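Local atomic coordinates of hypoxanthine-guanine phosphoribosyltransferase (Thermus thermophilus, PDB entry 3ACB), a protein that probably catalyses the magnesium-dependent transfer of a phosphoribosyl group from 5-phospho-alpha-D-ribose 1-diphosphate to hypoxanthine or guanine in purine salvage. Residues Asp103-Gly108 with Val140-His145; Thr38-Cys43 with Arg96-Val101; Ile42-Gly47 with Asp66-Ser71. All coordinates share one frame; numbering follows the deposited sequence.

Interaction 1: Asp103-Gly108 with Val140-His145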
loop_
_atom_site.group_PDB
_atom_site.type_symbol
_atom_site.label_atom_id
_atom_site.label_comp_id
_atom_site.label_asym_id
_atom_site.label_seq_id
_atom_site.Cartn_x
_atom_site.Cartn_y
_atom_site.Cartn_z
ATOM N N ASP A 103 5.005 8.021 6.809
ATOM C CA ASP A 103 4.348 7.288 7.878
ATOM C C ASP A 103 4.540 8.076 9.173
ATOM O O ASP A 103 3.579 8.374 9.882
ATOM C CB ASP A 103 4.930 5.870 8.003
ATOM C CG ASP A 103 6.452 5.852 8.123
ATOM O OD1 ASP A 103 7.107 6.895 7.903
ATOM O OD2 ASP A 103 6.999 4.769 8.427
ATOM N N ILE A 104 5.782 8.437 9.464
ATOM C CA ILE A 104 6.069 9.193 10.671
ATOM C C ILE A 104 7.287 10.088 10.516
ATOM O O ILE A 104 8.293 9.699 9.924
ATOM C CB ILE A 104 6.288 8.249 11.877
ATOM C CG1 ILE A 104 6.484 9.067 13.157
ATOM C CG2 ILE A 104 7.502 7.368 11.635
ATOM C CD1 ILE A 104 6.537 8.217 14.414
ATOM N N VAL A 105 7.181 11.300 11.044
ATOM C CA VAL A 105 8.276 12.254 10.999
ATOM C C VAL A 105 8.703 12.548 12.429
ATOM O O VAL A 105 7.944 13.149 13.195
ATOM C CB VAL A 105 7.849 13.586 10.338
ATOM C CG1 VAL A 105 9.028 14.564 10.337
ATOM C CG2 VAL A 105 7.358 13.332 8.916
ATOM N N ASP A 106 9.898 12.096 12.803
ATOM C CA ASP A 106 10.402 12.353 14.145
ATOM C C ASP A 106 11.615 13.278 14.121
ATOM O O ASP A 106 11.495 14.461 14.449
ATOM C CB ASP A 106 10.730 11.044 14.884
ATOM C CG ASP A 106 11.430 10.018 14.009
ATOM O OD1 ASP A 106 12.431 10.359 13.346
ATOM O OD2 ASP A 106 10.979 8.854 14.002
ATOM N N THR A 107 12.775 12.756 13.732
ATOM C CA THR A 107 13.985 13.574 13.678
ATOM C C THR A 107 13.913 14.526 12.490
ATOM O O THR A 107 14.441 15.633 12.541
ATOM C CB THR A 107 15.261 12.712 13.519
ATOM O OG1 THR A 107 15.253 12.084 12.232
ATOM C CG2 THR A 107 15.323 11.633 14.603
ATOM N N GLY A 108 13.256 14.083 11.424
ATOM C CA GLY A 108 13.132 14.899 10.229
ATOM C C GLY A 108 14.316 14.730 9.291
ATOM O O GLY A 108 14.343 15.305 8.201
ATOM N N VAL A 140 16.064 18.622 12.696
ATOM C CA VAL A 140 16.106 19.549 11.570
ATOM C C VAL A 140 14.687 19.995 11.237
ATOM O O VAL A 140 13.733 19.240 11.426
ATOM C CB VAL A 140 16.725 18.899 10.309
ATOM C CG1 VAL A 140 18.179 18.550 10.568
ATOM C CG2 VAL A 140 15.936 17.659 9.918
ATOM N N GLU A 141 14.548 21.219 10.744
ATOM C CA GLU A 141 13.235 21.742 10.393
ATOM C C GLU A 141 12.743 21.216 9.050
ATOM O O GLU A 141 13.404 21.380 8.025
ATOM C CB GLU A 141 13.260 23.269 10.354
ATOM C CG GLU A 141 13.481 23.924 11.700
ATOM C CD GLU A 141 13.433 25.437 11.617
ATOM O OE1 GLU A 141 12.386 25.975 11.196
ATOM O OE2 GLU A 141 14.441 26.088 11.968
ATOM N N VAL A 142 11.582 20.575 9.069
ATOM C CA VAL A 142 10.966 20.042 7.862
ATOM C C VAL A 142 9.489 20.401 7.928
ATOM O O VAL A 142 8.906 20.473 9.013
ATOM C CB VAL A 142 11.115 18.512 7.766
ATOM C CG1 VAL A 142 12.574 18.149 7.522
ATOM C CG2 VAL A 142 10.608 17.858 9.041
ATOM N N PRO A 143 8.866 20.648 6.772
ATOM C CA PRO A 143 7.451 21.001 6.787
ATOM C C PRO A 143 6.523 19.798 6.677
ATOM O O PRO A 143 6.882 18.781 6.085
ATOM C CB PRO A 143 7.327 21.912 5.576
ATOM C CG PRO A 143 8.213 21.209 4.584
ATOM C CD PRO A 143 9.441 20.852 5.429
ATOM N N ILE A 144 5.342 19.921 7.276
ATOM C CA ILE A 144 4.310 18.895 7.200
ATOM C C ILE A 144 3.029 19.683 6.953
ATOM O O ILE A 144 2.502 20.328 7.860
ATOM C CB ILE A 144 4.155 18.098 8.504
ATOM C CG1 ILE A 144 5.440 17.326 8.805
ATOM C CG2 ILE A 144 2.993 17.124 8.367
ATOM C CD1 ILE A 144 5.337 16.421 10.025
ATOM N N HIS A 145 2.545 19.642 5.719
ATOM C CA HIS A 145 1.346 20.380 5.345
ATOM C C HIS A 145 0.037 19.678 5.685
ATOM O O HIS A 145 -0.972 20.335 5.938
ATOM C CB HIS A 145 1.397 20.705 3.850
ATOM C CG HIS A 145 2.684 21.340 3.421
ATOM N ND1 HIS A 145 3.846 20.619 3.235
ATOM C CD2 HIS A 145 3.004 22.637 3.189
ATOM C CE1 HIS A 145 4.825 21.444 2.907
ATOM N NE2 HIS A 145 4.341 22.673 2.873
#

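Interaction 2: Thr38-Cys43 with Arg96-Val101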
loop_
_atom_site.group_PDB
_atom_site.type_symbol
_atom_site.label_atom_id
_atom_site.label_comp_id
_atom_site.label_asym_id
_atom_site.label_seq_id
_atom_site.Cartn_x
_atom_site.Cartn_y
_atom_site.Cartn_z
ATOM N N THR A 38 -3.068 18.187 -10.899
ATOM C CA THR A 38 -2.899 16.738 -10.934
ATOM C C THR A 38 -1.670 16.393 -10.099
ATOM O O THR A 38 -0.550 16.342 -10.607
ATOM C CB THR A 38 -2.680 16.248 -12.376
ATOM O OG1 THR A 38 -3.696 16.794 -13.225
ATOM C CG2 THR A 38 -2.749 14.733 -12.438
ATOM N N PRO A 39 -1.867 16.150 -8.799
ATOM C CA PRO A 39 -0.727 15.822 -7.944
ATOM C C PRO A 39 -0.067 14.481 -8.233
ATOM O O PRO A 39 -0.642 13.601 -8.879
ATOM C CB PRO A 39 -1.324 15.889 -6.539
ATOM C CG PRO A 39 -2.725 15.408 -6.766
ATOM C CD PRO A 39 -3.127 16.134 -8.034
ATOM N N HIS A 40 1.163 14.353 -7.758
ATOM C CA HIS A 40 1.932 13.129 -7.909
ATOM C C HIS A 40 2.303 12.736 -6.483
ATOM O O HIS A 40 3.133 13.386 -5.855
ATOM C CB HIS A 40 3.192 13.398 -8.733
ATOM C CG HIS A 40 4.077 12.202 -8.880
ATOM N ND1 HIS A 40 3.652 11.030 -9.471
ATOM C CD2 HIS A 40 5.362 11.992 -8.505
ATOM C CE1 HIS A 40 4.639 10.151 -9.454
ATOM N NE2 HIS A 40 5.685 10.709 -8.875
ATOM N N LEU A 41 1.672 11.687 -5.970
ATOM C CA LEU A 41 1.923 11.241 -4.603
ATOM C C LEU A 41 2.994 10.169 -4.487
ATOM O O LEU A 41 2.921 9.124 -5.139
ATOM C CB LEU A 41 0.622 10.743 -3.967
ATOM C CG LEU A 41 -0.327 11.857 -3.509
ATOM C CD1 LEU A 41 -0.800 12.655 -4.717
ATOM C CD2 LEU A 41 -1.506 11.255 -2.758
ATOM N N ILE A 42 3.982 10.433 -3.640
ATOM C CA ILE A 42 5.081 9.497 -3.444
ATOM C C ILE A 42 5.023 8.870 -2.061
ATOM O O ILE A 42 5.236 9.545 -1.045
ATOM C CB ILE A 42 6.444 10.194 -3.618
ATOM C CG1 ILE A 42 6.518 10.835 -5.008
ATOM C CG2 ILE A 42 7.571 9.182 -3.436
ATOM C CD1 ILE A 42 7.785 11.644 -5.252
ATOM N N CYS A 43 4.727 7.574 -2.040
ATOM C CA CYS A 43 4.626 6.812 -0.808
ATOM C C CYS A 43 5.998 6.339 -0.319
ATOM O O CYS A 43 6.743 5.691 -1.060
ATOM C CB CYS A 43 3.716 5.601 -1.030
ATOM S SG CYS A 43 3.685 4.404 0.338
ATOM N N ARG A 96 6.140 18.593 -11.790
ATOM C CA ARG A 96 4.938 18.018 -11.183
ATOM C C ARG A 96 4.670 18.612 -9.805
ATOM O O ARG A 96 5.586 19.079 -9.129
ATOM C CB ARG A 96 5.073 16.492 -11.034
ATOM C CG ARG A 96 5.101 15.684 -12.341
ATOM C CD ARG A 96 3.833 15.870 -13.168
ATOM N NE ARG A 96 2.611 15.521 -12.439
ATOM C CZ ARG A 96 2.236 14.280 -12.135
ATOM N NH1 ARG A 96 2.987 13.248 -12.492
ATOM N NH2 ARG A 96 1.097 14.071 -11.484
ATOM N N ASP A 97 3.405 18.609 -9.398
ATOM C CA ASP A 97 3.043 19.080 -8.067
ATOM C C ASP A 97 3.115 17.815 -7.211
ATOM O O ASP A 97 2.203 16.988 -7.203
ATOM C CB ASP A 97 1.637 19.681 -8.076
ATOM C CG ASP A 97 1.586 21.018 -8.810
ATOM O OD1 ASP A 97 2.338 21.936 -8.416
ATOM O OD2 ASP A 97 0.805 21.151 -9.777
ATOM N N VAL A 98 4.231 17.667 -6.509
ATOM C CA VAL A 98 4.491 16.488 -5.693
ATOM C C VAL A 98 3.998 16.533 -4.250
ATOM O O VAL A 98 4.052 17.571 -3.585
ATOM C CB VAL A 98 6.013 16.199 -5.685
ATOM C CG1 VAL A 98 6.331 14.981 -4.822
ATOM C CG2 VAL A 98 6.500 15.993 -7.115
ATOM N N ILE A 99 3.507 15.394 -3.779
ATOM C CA ILE A 99 3.058 15.269 -2.399
ATOM C C ILE A 99 3.727 14.039 -1.805
ATOM O O ILE A 99 3.464 12.909 -2.227
ATOM C CB ILE A 99 1.524 15.093 -2.268
ATOM C CG1 ILE A 99 0.797 16.343 -2.785
ATOM C CG2 ILE A 99 1.164 14.860 -0.797
ATOM C CD1 ILE A 99 -0.722 16.291 -2.618
ATOM N N VAL A 100 4.613 14.265 -0.845
ATOM C CA VAL A 100 5.303 13.173 -0.175
ATOM C C VAL A 100 4.353 12.590 0.869
ATOM O O VAL A 100 3.707 13.333 1.610
ATOM C CB VAL A 100 6.585 13.676 0.531
ATOM C CG1 VAL A 100 7.224 12.546 1.340
ATOM C CG2 VAL A 100 7.564 14.203 -0.501
ATOM N N VAL A 101 4.247 11.266 0.911
ATOM C CA VAL A 101 3.369 10.614 1.880
ATOM C C VAL A 101 4.242 9.815 2.845
ATOM O O VAL A 101 4.797 8.773 2.485
ATOM C CB VAL A 101 2.350 9.687 1.178
ATOM C CG1 VAL A 101 1.474 8.977 2.213
ATOM C CG2 VAL A 101 1.472 10.506 0.244
HETATM O O HOH W 1 1.539 17.784 -11.477
HETATM O O HOH W 2 -0.588 19.666 -11.391
#

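Interaction 3: Ile42-Gly47 with Asp66-Ser71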
loop_
_atom_site.group_PDB
_atom_site.type_symbol
_atom_site.label_atom_id
_atom_site.label_comp_id
_atom_site.label_asym_id
_atom_site.label_seq_id
_atom_site.Cartn_x
_atom_site.Cartn_y
_atom_site.Cartn_z
ATOM N N ILE A 42 3.982 10.433 -3.640
ATOM C CA ILE A 42 5.081 9.497 -3.444
ATOM C C ILE A 42 5.023 8.870 -2.061
ATOM O O ILE A 42 5.236 9.545 -1.045
ATOM C CB ILE A 42 6.444 10.194 -3.618
ATOM C CG1 ILE A 42 6.518 10.835 -5.008
ATOM C CG2 ILE A 42 7.571 9.182 -3.436
ATOM C CD1 ILE A 42 7.785 11.644 -5.252
ATOM N N CYS A 43 4.727 7.574 -2.040
ATOM C CA CYS A 43 4.626 6.812 -0.808
ATOM C C CYS A 43 5.998 6.339 -0.319
ATOM O O CYS A 43 6.743 5.691 -1.060
ATOM C CB CYS A 43 3.716 5.601 -1.030
ATOM S SG CYS A 43 3.685 4.404 0.338
ATOM N N VAL A 44 6.327 6.668 0.927
ATOM C CA VAL A 44 7.593 6.247 1.510
ATOM C C VAL A 44 7.417 4.849 2.109
ATOM O O VAL A 44 6.800 4.686 3.167
ATOM C CB VAL A 44 8.046 7.228 2.619
ATOM C CG1 VAL A 44 9.350 6.747 3.250
ATOM C CG2 VAL A 44 8.223 8.620 2.032
ATOM N N LEU A 45 7.949 3.842 1.421
ATOM C CA LEU A 45 7.861 2.452 1.876
ATOM C C LEU A 45 8.839 2.186 3.020
ATOM O O LEU A 45 9.861 2.860 3.119
ATOM C CB LEU A 45 8.174 1.497 0.721
ATOM C CG LEU A 45 7.155 1.428 -0.416
ATOM C CD1 LEU A 45 7.691 0.534 -1.528
ATOM C CD2 LEU A 45 5.832 0.887 0.122
ATOM N N ASN A 46 8.541 1.210 3.877
ATOM C CA ASN A 46 7.332 0.384 3.794
ATOM C C ASN A 46 6.195 0.944 4.652
ATOM O O ASN A 46 5.018 0.767 4.334
ATOM C CB ASN A 46 7.620 -1.037 4.300
ATOM C CG ASN A 46 8.584 -1.805 3.412
ATOM O OD1 ASN A 46 9.034 -2.896 3.777
ATOM N ND2 ASN A 46 8.895 -1.255 2.243
ATOM N N GLY A 47 6.570 1.609 5.740
ATOM C CA GLY A 47 5.616 2.146 6.695
ATOM C C GLY A 47 4.383 2.932 6.293
ATOM O O GLY A 47 3.360 2.846 6.974
ATOM N N ASP A 66 3.893 7.060 -6.978
ATOM C CA ASP A 66 5.125 6.306 -7.082
ATOM C C ASP A 66 5.510 5.867 -5.681
ATOM O O ASP A 66 4.949 6.345 -4.690
ATOM C CB ASP A 66 6.236 7.156 -7.693
ATOM C CG ASP A 66 7.279 6.316 -8.406
ATOM O OD1 ASP A 66 7.255 5.077 -8.248
ATOM O OD2 ASP A 66 8.126 6.890 -9.119
ATOM N N PHE A 67 6.470 4.957 -5.608
ATOM C CA PHE A 67 6.920 4.426 -4.339
ATOM C C PHE A 67 8.424 4.533 -4.231
ATOM O O PHE A 67 9.150 4.278 -5.193
ATOM C CB PHE A 67 6.494 2.967 -4.226
ATOM C CG PHE A 67 5.010 2.776 -4.230
ATOM C CD1 PHE A 67 4.305 2.672 -3.031
ATOM C CD2 PHE A 67 4.307 2.724 -5.430
ATOM C CE1 PHE A 67 2.922 2.517 -3.027
ATOM C CE2 PHE A 67 2.924 2.570 -5.438
ATOM C CZ PHE A 67 2.229 2.467 -4.231
ATOM N N ILE A 68 8.890 4.928 -3.054
ATOM C CA ILE A 68 10.316 5.050 -2.823
ATOM C C ILE A 68 10.618 4.460 -1.450
ATOM O O ILE A 68 9.808 4.558 -0.525
ATOM C CB ILE A 68 10.767 6.534 -2.882
ATOM C CG1 ILE A 68 12.295 6.614 -2.949
ATOM C CG2 ILE A 68 10.276 7.287 -1.656
ATOM C CD1 ILE A 68 12.831 8.024 -3.162
ATOM N N ALA A 69 11.770 3.813 -1.329
ATOM C CA ALA A 69 12.162 3.228 -0.054
ATOM C C ALA A 69 13.485 3.851 0.353
ATOM O O ALA A 69 14.447 3.827 -0.410
ATOM C CB ALA A 69 12.303 1.719 -0.181
ATOM N N ILE A 70 13.517 4.429 1.548
ATOM C CA ILE A 70 14.724 5.062 2.060
ATOM C C ILE A 70 14.921 4.700 3.527
ATOM O O ILE A 70 13.954 4.492 4.259
ATOM C CB ILE A 70 14.649 6.598 1.923
ATOM C CG1 ILE A 70 13.355 7.115 2.553
ATOM C CG2 ILE A 70 14.719 6.993 0.460
ATOM C CD1 ILE A 70 13.131 8.601 2.362
ATOM N N SER A 71 16.176 4.619 3.953
ATOM C CA SER A 71 16.481 4.279 5.336
ATOM C C SER A 71 17.793 4.913 5.779
ATOM O O SER A 71 17.797 5.865 6.558
ATOM C CB SER A 71 16.557 2.760 5.497
ATOM O OG SER A 71 16.753 2.402 6.853
#

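Interaction 1: Asp103-Gly108 with Val140-His145
Val140 meets the turn at Thr107 and Gly108 with both its backbone and its side chain. Its amide N points to Thr107 O at 3.4 Å with an N-H...O angle of 142°, a weak hydrogen bond by either measure. Its CG2 methyl, set between backbone N and carbonyl carbon by a chi1 of -64°, comes to 3.3 Å from Gly108 O. Val142 takes the same torsion and divides its branches between two partners: CG1 also approaches Gly108 O, while the Val142 and Val105 side chains slide past each other in opposite directions, with Val142 CG2 3.9 Å from Val105 CG1. A beta-carbon on Gly108 would stand only 3.1 Å from Val140 O and would be just as tight against Val142 CG2; the backbone at Gly108 (phi 87°) would press it against the preceding carbonyl as well. The neighbouring atoms of Val140 and Val142 and the backbone angles at Gly108 therefore both argue for a residue without a beta-carbon. The segment 103-108 belongs to the phosphoribosyltransferase signature, the acidic loop in which Asp103, Asp106, Thr107 and Gly108 bind IMP and GMP, and Gly108 is the N-cap of helix 109-119. Within that loop, Thr107 OG1 bonds to Leu109 N at the helix start. Further along, Ile144 reaches tip to tip toward Val105: its CD1 methyl sits 3.8 Å from Val105 CB and nearly as close to CG2. Ala130 of strand 125-130 touches both of these side chains, and Arg138 NH1 bonds to Val105 O and Asp106 O.

Interaction 2: Thr38-Cys43 with Arg96-Val101
Arg96 donates from NH2 to Thr38 O at 2.9 Å, an almost straight bond (177°) lying in the guanidinium plane but arriving above the carbonyl plane. Here begins a parallel strand pair, 39-43 beside 97-101, in the central sheet of the type I phosphoribosyltransferase fold. Backbone bonds alternate along it: His40 N to Asp97 O, Ile99 N to His40 O, Ile42 N to Ile99 O, and Val101 N to Ile42 O at 2.8 Å. On one face Leu41 CG lies 3.9 Å from Ile99 CB, the two side chains running side by side; on the other, Ile42 CD1 meets Val98 CG1 at 3.7 Å. The arginine chain, bent at chi2 (-60°) and chi3 (-57°), folds back and brings one guanidinium face under His40 CB, which sits toward the rim. Replacing Arg96 by alanine is likely to leave Thr38 O without its charged donor and His40 CB without the flat group beneath it. Thr64 OG1 holds the group from outside, bonding to both Arg96 NH2 and His40 ND1, while Asp97 OD1 is hydrogen-bonded to Ser125 OG. One water donates to Thr38 O and accepts from Asp97 N and, at 2.7 Å, from Arg96 NE; a second accepts from Thr38 N and donates to Asp97 OD2 at 2.6 Å.

Interaction 3: Ile42-Gly47 with Asp66-Ser71
The Phe67 ring is approached obliquely by Cys43 and Leu45, neither squarely over a face nor at the rim. Cys43 CB comes to 3.6 Å from Phe67 CD1, and Cys43 SG lies 4.9 Å from the ring centroid, 68° off the ring normal, which makes this a sulfur-aromatic contact. The sulfur is anti to its own backbone N (chi1 171°), a setting that brings it near Phe67 CD1 and CE1. Leu45 adds CD1, 3.8 Å from Phe67 CB. From the second subunit, Phe49 meets the Phe67 ring edge-to-face, so this side of the sheet also takes part in the dimer interface.

Ile42, Val44 and Ile68 project from the opposite face. There Ile42 CG2 packs on Ile68 CG2 at 3.8 Å, and Val44 CG1 approaches Ile70 CG1, with helix 109-119 covering the cluster through Leu114 and Leu118. The backbones run parallel, 31° apart, joined by Cys43 N to Asp66 O, Ile68 N to Cys43 O (3.0 Å) and Leu45 N to Ile68 O. Strand 39-45, helix 49-56 and strand 64-70 form the beta-alpha-beta unit to which this pair belongs. Asp66 is buried, yet its OD1 accepts from Phe67 N and its OD2 from Arg90 N and Leu91 N; three backbone donors would be expected to stabilise a negative carboxylate among side chains that are otherwise largely apolar.

How the interactions relate
Interactions 2 and 3 share Ile42 and Cys43 and use strand 39-45, which has strand 97-102 on one side and strand 64-70 on the other; their centres are about 12 Å apart. Leu41 O and Asp66 N, 2.9 Å apart, and Val101 O and Val44 N, 3.0 Å apart, probably form hydrogen bonds that carry the ladder from one pair to the next. Interaction 1, whose centre lies about 16 Å from that of interaction 2, follows it in the chain: strand 97-102 leads through Glu102, a GMP-binding residue, into the nucleotide loop at Asp103. Interaction 3 borders the same site: Asp103 OD2 packs 3.4 Å from Gly47 CA, and the side chain of Ile70 is about 3 Å from that of Thr110, which binds GMP and IMP.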